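Local coordinates for branched-chain amino acid transport system substrate-binding protein (PDB 4JB0) that binds ferulic acid and related lignin-derived aromatic acids and probably delivers them to an ABC-type uptake system, at residues G49-A54 with T76-A81; I138-S143 with V193-T198; M240-V245 with R277-A282; H283-F288 with A324-V329. All coordinates share one frame; numbering follows the deposited sequence.

Contact 1: residues G49-A54 with T76-A81; sequences GDPTAA and TPPTVA. With FER (3-(4-hydroxy-3-methoxyphenyl)-2-propenoic acid), chain B.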
loop_
_atom_site.group_PDB
_atom_site.type_symbol
_atom_site.label_atom_id
_atom_site.label_comp_id
_atom_site.label_asym_id
_atom_site.label_seq_id
_atom_site.Cartn_x
_atom_site.Cartn_y
_atom_site.Cartn_z
ATOM N N GLY A 49 -6.518 -13.442 -3.264
ATOM C CA GLY A 49 -5.251 -13.256 -2.512
ATOM C C GLY A 49 -4.200 -14.347 -2.802
ATOM O O GLY A 49 -3.112 -14.382 -2.206
ATOM N N ASP A 50 -4.556 -15.268 -3.670
ATOM C CA ASP A 50 -3.798 -16.504 -3.831
ATOM C C ASP A 50 -2.796 -16.258 -4.971
ATOM O O ASP A 50 -3.189 -15.875 -6.071
ATOM C CB ASP A 50 -4.744 -17.640 -4.160
ATOM C CG ASP A 50 -3.994 -18.931 -4.564
ATOM O OD1 ASP A 50 -3.266 -19.490 -3.732
ATOM O OD2 ASP A 50 -4.105 -19.342 -5.717
ATOM N N PRO A 51 -1.504 -16.464 -4.708
ATOM C CA PRO A 51 -0.451 -16.265 -5.730
ATOM C C PRO A 51 -0.646 -17.056 -7.040
ATOM O O PRO A 51 -0.390 -16.534 -8.081
ATOM C CB PRO A 51 0.836 -16.708 -5.002
ATOM C CG PRO A 51 0.537 -16.334 -3.586
ATOM C CD PRO A 51 -0.914 -16.828 -3.407
ATOM N N THR A 52 -1.085 -18.295 -6.962
ATOM C CA THR A 52 -1.393 -19.081 -8.147
ATOM C C THR A 52 -2.545 -18.468 -8.930
ATOM O O THR A 52 -2.443 -18.312 -10.131
ATOM C CB THR A 52 -1.789 -20.554 -7.768
ATOM O OG1 THR A 52 -0.728 -21.119 -6.987
ATOM C CG2 THR A 52 -2.019 -21.381 -9.039
ATOM N N ALA A 53 -3.651 -18.124 -8.272
ATOM C CA ALA A 53 -4.760 -17.493 -9.041
ATOM C C ALA A 53 -4.328 -16.130 -9.692
ATOM O O ALA A 53 -4.750 -15.791 -10.810
ATOM C CB ALA A 53 -6.031 -17.279 -8.149
ATOM N N ALA A 54 -3.560 -15.321 -8.969
ATOM C CA ALA A 54 -3.082 -14.040 -9.536
ATOM C C ALA A 54 -2.147 -14.260 -10.743
ATOM O O ALA A 54 -2.162 -13.497 -11.735
ATOM C CB ALA A 54 -2.348 -13.246 -8.452
ATOM N N THR A 76 0.883 -8.692 -0.529
ATOM C CA THR A 76 2.214 -8.810 -1.117
ATOM C C THR A 76 2.459 -10.149 -1.887
ATOM O O THR A 76 2.980 -10.137 -2.990
ATOM C CB THR A 76 3.297 -8.573 -0.052
ATOM O OG1 THR A 76 3.163 -7.242 0.497
ATOM C CG2 THR A 76 4.757 -8.767 -0.723
ATOM N N PRO A 77 2.078 -11.326 -1.309
ATOM C CA PRO A 77 2.447 -12.549 -2.092
ATOM C C PRO A 77 1.872 -12.655 -3.535
ATOM O O PRO A 77 2.652 -12.935 -4.477
ATOM C CB PRO A 77 2.010 -13.721 -1.176
ATOM C CG PRO A 77 2.049 -13.066 0.269
ATOM C CD PRO A 77 1.551 -11.647 0.032
ATOM N N PRO A 78 0.549 -12.366 -3.757
ATOM C CA PRO A 78 0.120 -12.413 -5.147
ATOM C C PRO A 78 0.708 -11.268 -5.958
ATOM O O PRO A 78 0.816 -11.398 -7.175
ATOM C CB PRO A 78 -1.398 -12.292 -5.087
ATOM C CG PRO A 78 -1.655 -11.637 -3.760
ATOM C CD PRO A 78 -0.588 -12.173 -2.837
ATOM N N THR A 79 1.080 -10.169 -5.305
ATOM C CA THR A 79 1.670 -9.035 -6.022
ATOM C C THR A 79 3.038 -9.407 -6.605
ATOM O O THR A 79 3.357 -9.088 -7.746
ATOM C CB THR A 79 1.738 -7.828 -5.076
ATOM O OG1 THR A 79 0.384 -7.489 -4.764
ATOM C CG2 THR A 79 2.374 -6.624 -5.714
ATOM N N VAL A 80 3.841 -10.064 -5.787
ATOM C CA VAL A 80 5.102 -10.653 -6.255
ATOM C C VAL A 80 4.837 -11.531 -7.499
ATOM O O VAL A 80 5.550 -11.435 -8.513
ATOM C CB VAL A 80 5.692 -11.544 -5.146
ATOM C CG1 VAL A 80 6.770 -12.500 -5.782
ATOM C CG2 VAL A 80 6.262 -10.654 -4.045
ATOM N N ALA A 81 3.839 -12.404 -7.414
ATOM C CA ALA A 81 3.528 -13.315 -8.527
ATOM C C ALA A 81 3.187 -12.511 -9.809
ATOM O O ALA A 81 3.671 -12.857 -10.936
ATOM C CB ALA A 81 2.340 -14.287 -8.174
HETATM C C4 FER B . -0.881 -1.039 1.568
HETATM C C5 FER B . 0.061 -1.462 2.495
HETATM C C6 FER B . 0.082 -2.808 2.837
HETATM C C3 FER B . -1.777 -1.923 0.994
HETATM C C2 FER B . -1.747 -3.278 1.338
HETATM C C1 FER B . -0.803 -3.714 2.265
HETATM C C10 FER B . -3.644 -2.435 -0.497
HETATM C C7 FER B . -0.847 -5.171 2.559
HETATM C C8 FER B . 0.234 -5.949 2.636
HETATM C C9 FER B . 0.077 -7.415 2.836
HETATM O O1 FER B . -0.813 -7.894 3.593
HETATM O O2 FER B . 0.816 -8.150 2.127
HETATM O O4 FER B . -0.913 0.254 1.213
HETATM O O3 FER B . -2.701 -1.491 0.069
#

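Contact 2: residues I138-S143 with V193-T198; sequences IGYSDS and VGASGT. With FER (3-(4-hydroxy-3-methoxyphenyl)-2-propenoic acid), chain B.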
loop_
_atom_site.group_PDB
_atom_site.type_symbol
_atom_site.label_atom_id
_atom_site.label_comp_id
_atom_site.label_asym_id
_atom_site.label_seq_id
_atom_site.Cartn_x
_atom_site.Cartn_y
_atom_site.Cartn_z
ATOM N N ILE A 138 5.693 -8.671 15.974
ATOM C CA ILE A 138 4.876 -9.776 15.492
ATOM C C ILE A 138 4.312 -9.471 14.110
ATOM O O ILE A 138 3.670 -8.425 13.903
ATOM C CB ILE A 138 3.740 -10.096 16.482
ATOM C CG1 ILE A 138 2.935 -11.317 16.007
ATOM C CG2 ILE A 138 2.883 -8.853 16.769
ATOM C CD1 ILE A 138 1.808 -11.761 17.001
ATOM N N GLY A 139 4.553 -10.369 13.164
ATOM C CA GLY A 139 4.089 -10.150 11.787
ATOM C C GLY A 139 3.933 -11.437 11.037
ATOM O O GLY A 139 4.236 -12.483 11.559
ATOM N N TYR A 140 3.485 -11.353 9.800
ATOM C CA TYR A 140 3.264 -12.520 8.995
ATOM C C TYR A 140 4.557 -13.285 8.710
ATOM O O TYR A 140 5.635 -12.680 8.490
ATOM C CB TYR A 140 2.688 -12.140 7.631
ATOM C CG TYR A 140 1.376 -11.383 7.587
ATOM C CD1 TYR A 140 0.334 -11.690 8.457
ATOM C CD2 TYR A 140 1.137 -10.463 6.547
ATOM C CE1 TYR A 140 -0.900 -11.038 8.356
ATOM C CE2 TYR A 140 -0.105 -9.818 6.425
ATOM C CZ TYR A 140 -1.118 -10.125 7.351
ATOM O OH TYR A 140 -2.339 -9.498 7.249
ATOM N N SER A 141 4.434 -14.616 8.709
ATOM C CA SER A 141 5.502 -15.512 8.207
ATOM C C SER A 141 5.532 -15.518 6.658
ATOM O O SER A 141 5.354 -16.554 5.992
ATOM C CB SER A 141 5.268 -16.927 8.742
ATOM O OG SER A 141 3.900 -17.297 8.539
ATOM N N ASP A 142 5.679 -14.347 6.070
ATOM C CA ASP A 142 5.741 -14.228 4.603
ATOM C C ASP A 142 6.527 -12.980 4.172
ATOM O O ASP A 142 7.089 -12.301 5.032
ATOM C CB ASP A 142 4.352 -14.380 3.912
ATOM C CG ASP A 142 3.417 -13.187 4.104
ATOM O OD1 ASP A 142 2.178 -13.390 4.071
ATOM O OD2 ASP A 142 3.875 -12.053 4.286
ATOM N N SER A 143 6.556 -12.696 2.865
ATOM C CA SER A 143 7.348 -11.583 2.328
ATOM C C SER A 143 6.982 -10.175 2.897
ATOM O O SER A 143 7.869 -9.317 3.000
ATOM C CB SER A 143 7.350 -11.587 0.790
ATOM O OG SER A 143 6.010 -11.641 0.264
ATOM N N VAL A 193 3.550 -4.345 14.958
ATOM C CA VAL A 193 2.746 -5.392 14.353
ATOM C C VAL A 193 2.901 -5.273 12.839
ATOM O O VAL A 193 2.548 -4.219 12.264
ATOM C CB VAL A 193 1.252 -5.262 14.742
ATOM C CG1 VAL A 193 0.369 -6.204 13.934
ATOM C CG2 VAL A 193 1.016 -5.468 16.266
ATOM N N GLY A 194 3.449 -6.319 12.203
ATOM C CA GLY A 194 3.618 -6.327 10.744
ATOM C C GLY A 194 2.549 -7.165 10.044
ATOM O O GLY A 194 2.779 -8.335 9.679
ATOM N N ALA A 195 1.375 -6.560 9.844
ATOM C CA ALA A 195 0.188 -7.281 9.347
ATOM C C ALA A 195 -0.706 -6.262 8.622
ATOM O O ALA A 195 -0.249 -5.137 8.367
ATOM C CB ALA A 195 -0.539 -7.977 10.494
ATOM N N SER A 196 -1.926 -6.661 8.256
ATOM C CA SER A 196 -2.756 -5.860 7.360
ATOM C C SER A 196 -4.222 -6.221 7.518
ATOM O O SER A 196 -4.535 -7.325 8.020
ATOM C CB SER A 196 -2.310 -6.046 5.879
ATOM O OG SER A 196 -2.589 -7.387 5.439
ATOM N N GLY A 197 -5.119 -5.328 7.073
ATOM C CA GLY A 197 -6.596 -5.544 7.214
ATOM C C GLY A 197 -7.064 -6.204 8.502
ATOM O O GLY A 197 -6.675 -5.813 9.606
ATOM N N THR A 198 -7.883 -7.227 8.368
ATOM C CA THR A 198 -8.471 -7.907 9.520
ATOM C C THR A 198 -7.399 -8.471 10.454
ATOM O O THR A 198 -7.464 -8.324 11.714
ATOM C CB THR A 198 -9.349 -9.072 9.003
ATOM O OG1 THR A 198 -10.331 -8.504 8.126
ATOM C CG2 THR A 198 -10.068 -9.745 10.146
HETATM C C4 FER B . -0.881 -1.039 1.568
HETATM C C5 FER B . 0.061 -1.462 2.495
HETATM C C6 FER B . 0.082 -2.808 2.837
HETATM C C3 FER B . -1.777 -1.923 0.994
HETATM C C2 FER B . -1.747 -3.278 1.338
HETATM C C1 FER B . -0.803 -3.714 2.265
HETATM C C10 FER B . -3.644 -2.435 -0.497
HETATM C C7 FER B . -0.847 -5.171 2.559
HETATM C C8 FER B . 0.234 -5.949 2.636
HETATM C C9 FER B . 0.077 -7.415 2.836
HETATM O O1 FER B . -0.813 -7.894 3.593
HETATM O O2 FER B . 0.816 -8.150 2.127
HETATM O O4 FER B . -0.913 0.254 1.213
HETATM O O3 FER B . -2.701 -1.491 0.069
#

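Contact 3: residues M240-V245 with R277-A282; sequences MASGPV and RSQFAA. With FER (3-(4-hydroxy-3-methoxyphenyl)-2-propenoic acid), chain B.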
loop_
_atom_site.group_PDB
_atom_site.type_symbol
_atom_site.label_atom_id
_atom_site.label_comp_id
_atom_site.label_asym_id
_atom_site.label_seq_id
_atom_site.Cartn_x
_atom_site.Cartn_y
_atom_site.Cartn_z
ATOM N N MET A 240 -0.157 4.400 13.910
ATOM C CA MET A 240 -0.281 3.717 12.637
ATOM C C MET A 240 0.231 4.593 11.491
ATOM O O MET A 240 -0.305 5.703 11.276
ATOM C CB MET A 240 -1.748 3.401 12.394
ATOM C CG MET A 240 -1.974 2.525 11.156
ATOM S SD MET A 240 -3.703 2.340 10.775
ATOM C CE MET A 240 -4.188 1.398 12.236
ATOM N N ALA A 241 1.203 4.082 10.735
ATOM C CA ALA A 241 1.718 4.766 9.557
ATOM C C ALA A 241 0.612 4.726 8.531
ATOM O O ALA A 241 -0.140 3.715 8.395
ATOM C CB ALA A 241 3.021 4.044 8.989
ATOM N N SER A 242 0.513 5.805 7.766
ATOM C CA SER A 242 -0.555 5.865 6.765
ATOM C C SER A 242 -0.180 6.789 5.620
ATOM O O SER A 242 0.620 7.732 5.792
ATOM C CB SER A 242 -1.821 6.365 7.462
ATOM O OG SER A 242 -2.807 6.663 6.530
ATOM N N GLY A 243 -0.724 6.515 4.441
ATOM C CA GLY A 243 -0.734 7.507 3.338
ATOM C C GLY A 243 -1.577 8.764 3.697
ATOM O O GLY A 243 -2.520 8.675 4.533
ATOM N N PRO A 244 -1.297 9.931 3.047
ATOM C CA PRO A 244 -1.982 11.210 3.383
ATOM C C PRO A 244 -3.445 11.230 2.906
ATOM O O PRO A 244 -4.238 12.135 3.295
ATOM C CB PRO A 244 -1.157 12.270 2.640
ATOM C CG PRO A 244 -0.557 11.447 1.387
ATOM C CD PRO A 244 -0.213 10.114 2.059
ATOM N N VAL A 245 -3.832 10.230 2.099
ATOM C CA VAL A 245 -5.208 10.181 1.649
ATOM C C VAL A 245 -6.187 9.977 2.852
ATOM O O VAL A 245 -7.406 10.140 2.718
ATOM C CB VAL A 245 -5.413 9.088 0.573
ATOM C CG1 VAL A 245 -5.468 7.655 1.242
ATOM C CG2 VAL A 245 -6.683 9.368 -0.199
ATOM N N ARG A 277 -13.302 6.022 3.651
ATOM C CA ARG A 277 -12.017 6.223 2.959
ATOM C C ARG A 277 -11.016 5.199 3.497
ATOM O O ARG A 277 -11.153 4.695 4.637
ATOM C CB ARG A 277 -11.492 7.638 3.243
ATOM C CG ARG A 277 -10.963 7.758 4.670
ATOM C CD ARG A 277 -10.609 9.195 5.115
ATOM N NE ARG A 277 -11.732 10.092 4.858
ATOM C CZ ARG A 277 -11.704 11.414 5.043
ATOM N NH1 ARG A 277 -10.614 12.004 5.495
ATOM N NH2 ARG A 277 -12.797 12.146 4.765
ATOM N N SER A 278 -10.007 4.910 2.697
ATOM C CA SER A 278 -9.008 3.932 3.083
ATOM C C SER A 278 -7.742 4.141 2.293
ATOM O O SER A 278 -7.737 4.685 1.172
ATOM C CB SER A 278 -9.524 2.494 2.901
ATOM O OG SER A 278 -9.579 2.139 1.525
ATOM N N GLN A 279 -6.678 3.686 2.908
ATOM C CA GLN A 279 -5.350 3.561 2.279
ATOM C C GLN A 279 -5.499 2.843 0.956
ATOM O O GLN A 279 -4.821 3.202 -0.029
ATOM C CB GLN A 279 -4.423 2.820 3.258
ATOM C CG GLN A 279 -3.129 2.331 2.704
ATOM C CD GLN A 279 -2.108 3.434 2.683
ATOM O OE1 GLN A 279 -2.379 4.495 3.165
ATOM N NE2 GLN A 279 -0.892 3.143 2.249
ATOM N N PHE A 280 -6.413 1.844 0.912
ATOM C CA PHE A 280 -6.351 0.887 -0.201
ATOM C C PHE A 280 -7.074 1.393 -1.453
ATOM O O PHE A 280 -6.564 1.298 -2.537
ATOM C CB PHE A 280 -6.885 -0.471 0.250
ATOM C CG PHE A 280 -6.465 -0.812 1.641
ATOM C CD1 PHE A 280 -5.116 -0.787 1.992
ATOM C CD2 PHE A 280 -7.404 -1.072 2.613
ATOM C CE1 PHE A 280 -4.726 -1.085 3.292
ATOM C CE2 PHE A 280 -7.025 -1.393 3.915
ATOM C CZ PHE A 280 -5.684 -1.364 4.251
ATOM N N ALA A 281 -8.245 1.985 -1.257
ATOM C CA ALA A 281 -8.961 2.598 -2.353
ATOM C C ALA A 281 -8.078 3.593 -3.118
ATOM O O ALA A 281 -8.141 3.699 -4.365
ATOM C CB ALA A 281 -10.276 3.244 -1.843
ATOM N N ALA A 282 -7.193 4.266 -2.402
ATOM C CA ALA A 282 -6.356 5.244 -3.054
ATOM C C ALA A 282 -5.363 4.670 -4.127
ATOM O O ALA A 282 -5.000 5.370 -5.090
ATOM C CB ALA A 282 -5.600 6.006 -2.029
HETATM C C4 FER B . -0.881 -1.039 1.568
HETATM C C5 FER B . 0.061 -1.462 2.495
HETATM C C6 FER B . 0.082 -2.808 2.837
HETATM C C3 FER B . -1.777 -1.923 0.994
HETATM C C2 FER B . -1.747 -3.278 1.338
HETATM C C1 FER B . -0.803 -3.714 2.265
HETATM C C10 FER B . -3.644 -2.435 -0.497
HETATM C C7 FER B . -0.847 -5.171 2.559
HETATM C C8 FER B . 0.234 -5.949 2.636
HETATM C C9 FER B . 0.077 -7.415 2.836
HETATM O O1 FER B . -0.813 -7.894 3.593
HETATM O O2 FER B . 0.816 -8.150 2.127
HETATM O O4 FER B . -0.913 0.254 1.213
HETATM O O3 FER B . -2.701 -1.491 0.069
#

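Contact 4: residues H283-F288 with A324-V329; sequences HSFDAF and AASQGV. With FER (3-(4-hydroxy-3-methoxyphenyl)-2-propenoic acid), chain B.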
loop_
_atom_site.group_PDB
_atom_site.type_symbol
_atom_site.label_atom_id
_atom_site.label_comp_id
_atom_site.label_asym_id
_atom_site.label_seq_id
_atom_site.Cartn_x
_atom_site.Cartn_y
_atom_site.Cartn_z
ATOM N N HIS A 283 -4.909 3.438 -3.946
ATOM C CA HIS A 283 -3.868 2.875 -4.843
ATOM C C HIS A 283 -4.357 2.700 -6.249
ATOM O O HIS A 283 -3.644 3.027 -7.175
ATOM C CB HIS A 283 -3.312 1.572 -4.305
ATOM C CG HIS A 283 -2.684 1.702 -2.939
ATOM N ND1 HIS A 283 -1.954 2.807 -2.555
ATOM C CD2 HIS A 283 -2.683 0.863 -1.875
ATOM C CE1 HIS A 283 -1.539 2.654 -1.311
ATOM N NE2 HIS A 283 -1.977 1.492 -0.868
ATOM N N SER A 284 -5.554 2.195 -6.426
ATOM C CA SER A 284 -6.033 2.009 -7.798
ATOM C C SER A 284 -6.401 3.378 -8.389
ATOM O O SER A 284 -6.139 3.651 -9.578
ATOM C CB SER A 284 -7.191 1.008 -7.878
ATOM O OG SER A 284 -8.228 1.405 -7.043
ATOM N N PHE A 285 -7.006 4.247 -7.556
ATOM C CA PHE A 285 -7.253 5.653 -7.983
ATOM C C PHE A 285 -5.947 6.288 -8.461
ATOM O O PHE A 285 -5.898 6.887 -9.549
ATOM C CB PHE A 285 -7.830 6.465 -6.803
ATOM C CG PHE A 285 -8.220 7.885 -7.150
ATOM C CD1 PHE A 285 -9.465 8.150 -7.738
ATOM C CD2 PHE A 285 -7.365 8.963 -6.840
ATOM C CE1 PHE A 285 -9.857 9.448 -8.042
ATOM C CE2 PHE A 285 -7.748 10.259 -7.128
ATOM C CZ PHE A 285 -8.989 10.514 -7.727
ATOM N N ASP A 286 -4.886 6.168 -7.671
ATOM C CA ASP A 286 -3.618 6.825 -8.071
ATOM C C ASP A 286 -2.961 6.153 -9.297
ATOM O O ASP A 286 -2.270 6.800 -10.079
ATOM C CB ASP A 286 -2.620 6.826 -6.913
ATOM C CG ASP A 286 -3.066 7.695 -5.733
ATOM O OD1 ASP A 286 -4.044 8.476 -5.849
ATOM O OD2 ASP A 286 -2.390 7.616 -4.687
ATOM N N ALA A 287 -3.099 4.843 -9.400
ATOM C CA ALA A 287 -2.608 4.130 -10.598
ATOM C C ALA A 287 -3.200 4.760 -11.867
ATOM O O ALA A 287 -2.482 4.911 -12.853
ATOM C CB ALA A 287 -2.981 2.627 -10.480
ATOM N N PHE A 288 -4.474 5.186 -11.837
ATOM C CA PHE A 288 -5.056 5.815 -13.025
ATOM C C PHE A 288 -4.589 7.246 -13.218
ATOM O O PHE A 288 -4.424 7.663 -14.354
ATOM C CB PHE A 288 -6.570 5.699 -13.069
ATOM C CG PHE A 288 -7.029 4.349 -13.529
ATOM C CD1 PHE A 288 -7.566 4.183 -14.790
ATOM C CD2 PHE A 288 -6.894 3.242 -12.718
ATOM C CE1 PHE A 288 -7.993 2.920 -15.210
ATOM C CE2 PHE A 288 -7.285 1.990 -13.138
ATOM C CZ PHE A 288 -7.861 1.836 -14.396
ATOM N N ALA A 324 1.344 13.889 -9.379
ATOM C CA ALA A 324 0.538 14.167 -8.203
ATOM C C ALA A 324 -0.604 13.157 -8.106
ATOM O O ALA A 324 -1.338 12.900 -9.080
ATOM C CB ALA A 324 0.009 15.628 -8.231
ATOM N N ALA A 325 -0.732 12.563 -6.932
ATOM C CA ALA A 325 -1.853 11.629 -6.686
ATOM C C ALA A 325 -2.311 11.763 -5.230
ATOM O O ALA A 325 -1.756 12.571 -4.497
ATOM C CB ALA A 325 -1.420 10.230 -7.001
ATOM N N SER A 326 -3.296 10.984 -4.806
ATOM C CA SER A 326 -3.832 11.136 -3.472
ATOM C C SER A 326 -2.825 10.710 -2.360
ATOM O O SER A 326 -2.867 11.236 -1.254
ATOM C CB SER A 326 -5.147 10.391 -3.329
ATOM O OG SER A 326 -4.975 8.995 -3.269
ATOM N N GLN A 327 -1.938 9.769 -2.680
ATOM C CA GLN A 327 -1.038 9.173 -1.684
ATOM C C GLN A 327 0.377 9.773 -1.660
ATOM O O GLN A 327 1.162 9.448 -0.793
ATOM C CB GLN A 327 -0.896 7.671 -1.937
ATOM C CG GLN A 327 -2.168 6.904 -1.532
ATOM C CD GLN A 327 -2.397 6.799 -0.014
ATOM O OE1 GLN A 327 -2.263 7.782 0.718
ATOM N NE2 GLN A 327 -2.774 5.603 0.454
ATOM N N GLY A 328 0.701 10.607 -2.630
ATOM C CA GLY A 328 2.058 11.173 -2.727
ATOM C C GLY A 328 2.285 11.757 -4.114
ATOM O O GLY A 328 1.349 11.876 -4.914
ATOM N N VAL A 329 3.543 12.102 -4.381
ATOM C CA VAL A 329 3.971 12.722 -5.637
ATOM C C VAL A 329 5.052 11.773 -6.174
ATOM O O VAL A 329 6.149 11.653 -5.595
ATOM C CB VAL A 329 4.555 14.132 -5.394
ATOM C CG1 VAL A 329 4.978 14.803 -6.691
ATOM C CG2 VAL A 329 3.522 15.069 -4.587
HETATM C C4 FER B . -0.881 -1.039 1.568
HETATM C C5 FER B . 0.061 -1.462 2.495
HETATM C C6 FER B . 0.082 -2.808 2.837
HETATM C C3 FER B . -1.777 -1.923 0.994
HETATM C C2 FER B . -1.747 -3.278 1.338
HETATM C C1 FER B . -0.803 -3.714 2.265
HETATM C C10 FER B . -3.644 -2.435 -0.497
HETATM C C7 FER B . -0.847 -5.171 2.559
HETATM C C8 FER B . 0.234 -5.949 2.636
HETATM C C9 FER B . 0.077 -7.415 2.836
HETATM O O1 FER B . -0.813 -7.894 3.593
HETATM O O2 FER B . 0.816 -8.150 2.127
HETATM O O4 FER B . -0.913 0.254 1.213
HETATM O O3 FER B . -2.701 -1.491 0.069
#

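Contact 1: residues G49-A54 with T76-A81
Pro51 and Pro78 bring the first turns of two helices together, their CA atoms only 3.9 Å apart, a close approach consistent with the glycine, alanines and prolines that line the seam. The contact is apolar. Pro51 and Pro77 lie side by side and point the same way, with CG of Pro51 3.8 Å from CB of Pro77. Pro78 has two neighbours: its CD rests 3.4 Å from the carbonyl O of Gly49, and its CB meets the CB of Ala54 at 3.6 Å. One turn further on, the methyl CB of Ala81 packs 3.5 Å from the carbonyl O of Pro51. Asp50 points away from this seam and N-caps its own helix, OD2 accepting from Ala53 N at 2.9 Å from above the carboxylate plane. At the start of the other helix, Thr76 N donates to O2 of the bound ferulic acid over 2.7 Å, at 161°. Thr76 CB carries OG1 beside that same N (chi1 -61°), which brings OG1 near the same carboxylate oxygen, with Pro98 O as another partner. Here two helix starts pack against each other, each following a strand of the six-stranded sheet, and one receives the ligand carboxylate at its N-terminus, a common anion-binding arrangement.

Contact 2: residues I138-S143 with V193-T198
Ile138 and Gly139 run parallel to Val193 and Gly194 as neighbouring strands, and the tight part of the contact lies here. Gly194 N donates to Ile138 O at 2.7 Å, and Tyr140 N returns a bond to Gly194 O. The CA atoms of Gly139 and Gly194 approach to 4.0 Å; a side chain on Gly139 would collide with Gly194 O. Beside them the CG2 methyls of Ile138 and Val193 pack at 3.9 Å. Tyr140, its CG anti to the carbonyl carbon (chi1 -59°), reaches along the second segment: CA of Ala195 sits over one ring face, 4.0 Å from the centroid, a CH-pi contact. In the plane of the ring, OH donates to Ser196 OG at 2.8 Å, and that OG lies 2.6 Å from O1 of ferulic acid, to which it is hydrogen-bonded. A phenylalanine in place of Tyr140 would probably leave Ser196 OG without this donor and freer to turn from the ligand. The looser side is Ser141 to Ser143, which bends off, Ser141 being exposed. Strand 162-169 flanks strand 134-140, with Phe169 edge-to-face with Tyr140, while Pro203 of helix 197-209 packs on Ile138 and Val193.

Contact 3: residues M240-V245 with R277-A282
Arg277 touches Val245 lightly through its aliphatic part, CD lying 4.1 Å from Val245 O, while its guanidinium group reaches past to salt bridges with Glu249 and Glu269. Ser278 offers its carbonyl O to the CG1 methyl of Val245 at 3.7 Å; its side chain leaves the backbone pointing away from 240-245, and OG N-caps the helix, accepting from Ala281 N at 3.1 Å in a nearly straight bond (176°). Gln279 is the polar link. Its chain extends with CG anti to the backbone N, then bends at chi2 (82°), so that the amide is set between strand end and ligand. OE1 accepts from Gly243 N at 2.9 Å, and a side chain on Gly243 would clash with this oxygen. NE2 donates to O4 of ferulic acid at 3.1 Å and also to Gln114 OE1. A leucine in place of Gln279 would probably leave Gly243 N without its acceptor and the ligand phenol without one of its donors. Phe280 leaves the helix pointing away from 240-245 but turns its ring toward the ligand, an edge bringing CD1 within 3.2 Å of O3. Ala282 closes the walk with CB 3.7 Å from Val245 CG1. Strand 239-242 lies between 215-218 and 346-351 in the seven-stranded sheet; helix 258-272 packs on Ala281 and Ala282, and helix 18-26 on Ser278 and Phe280.

Contact 4: residues H283-F288 with A324-V329
Asp286 points from helix 279-299 toward the loop Ala325-Gln327, and its side chain can be followed outward. CB meets the methyl of Ala325 at 3.6 Å, and CG lies closer to that same CB, at 3.3 Å. The torsion chi1 (-66°) puts CG anti to the carbonyl carbon, turning both oxygens onto the loop. OD1 accepts twice: from Ser326 OG at 2.8 Å on the syn side, and from Ser326 N, also at 2.8 Å but from above the carboxylate plane. OD2 takes Gln327 N on its syn side at 3.0 Å. Three donors thus grip a buried carboxylate, which fixes its rotation and would be expected to favour its ionised form. Inside the loop, Ala325 N bonds to Gly328 O, holding the turn closed. One helical turn earlier, His283 has its CE1 3.7 Å from Gln327 NE2, ring and amide planes inclined by 30°, while its NE2 donates to ferulic acid O4 at 2.6 Å with the ligand oxygen near the ring plane. The loop joining strands 323-324 and 329-330 therefore lies against the helix, Ser326 also touching Ala282; on the helix itself Phe285 packs on Leu264 of helix 258-272, while Ala287, which points away from the loop, and Phe288 meet Met71 of strand 69-72.

Overall arrangement
All four contacts touch ferulic acid, in two pairs at its two ends. Contacts 1 and 2 serve its carboxylate end and touch each other, Thr76 CG2 lying 3.3 Å from Ser143 OG; contacts 3 and 4 serve the phenol end, share helix 279-299 and meet through Gln327, whose OE1 accepts from Val245 N. Contact 1, only partly buried, belongs to the six-stranded lobe and is almost wholly apolar. Contacts 2, 3 and 4 are buried, 2 and 3 reaching the seven-stranded sheet; 2 combines strand pairing with ring packing, 3 joins a strand end to a helix start through an amide, and 4 is dominated by a carboxylate-to-loop network. Contacts 2 and 4 lie on opposite sides of the chain's centre, their own centres about 24 Å apart.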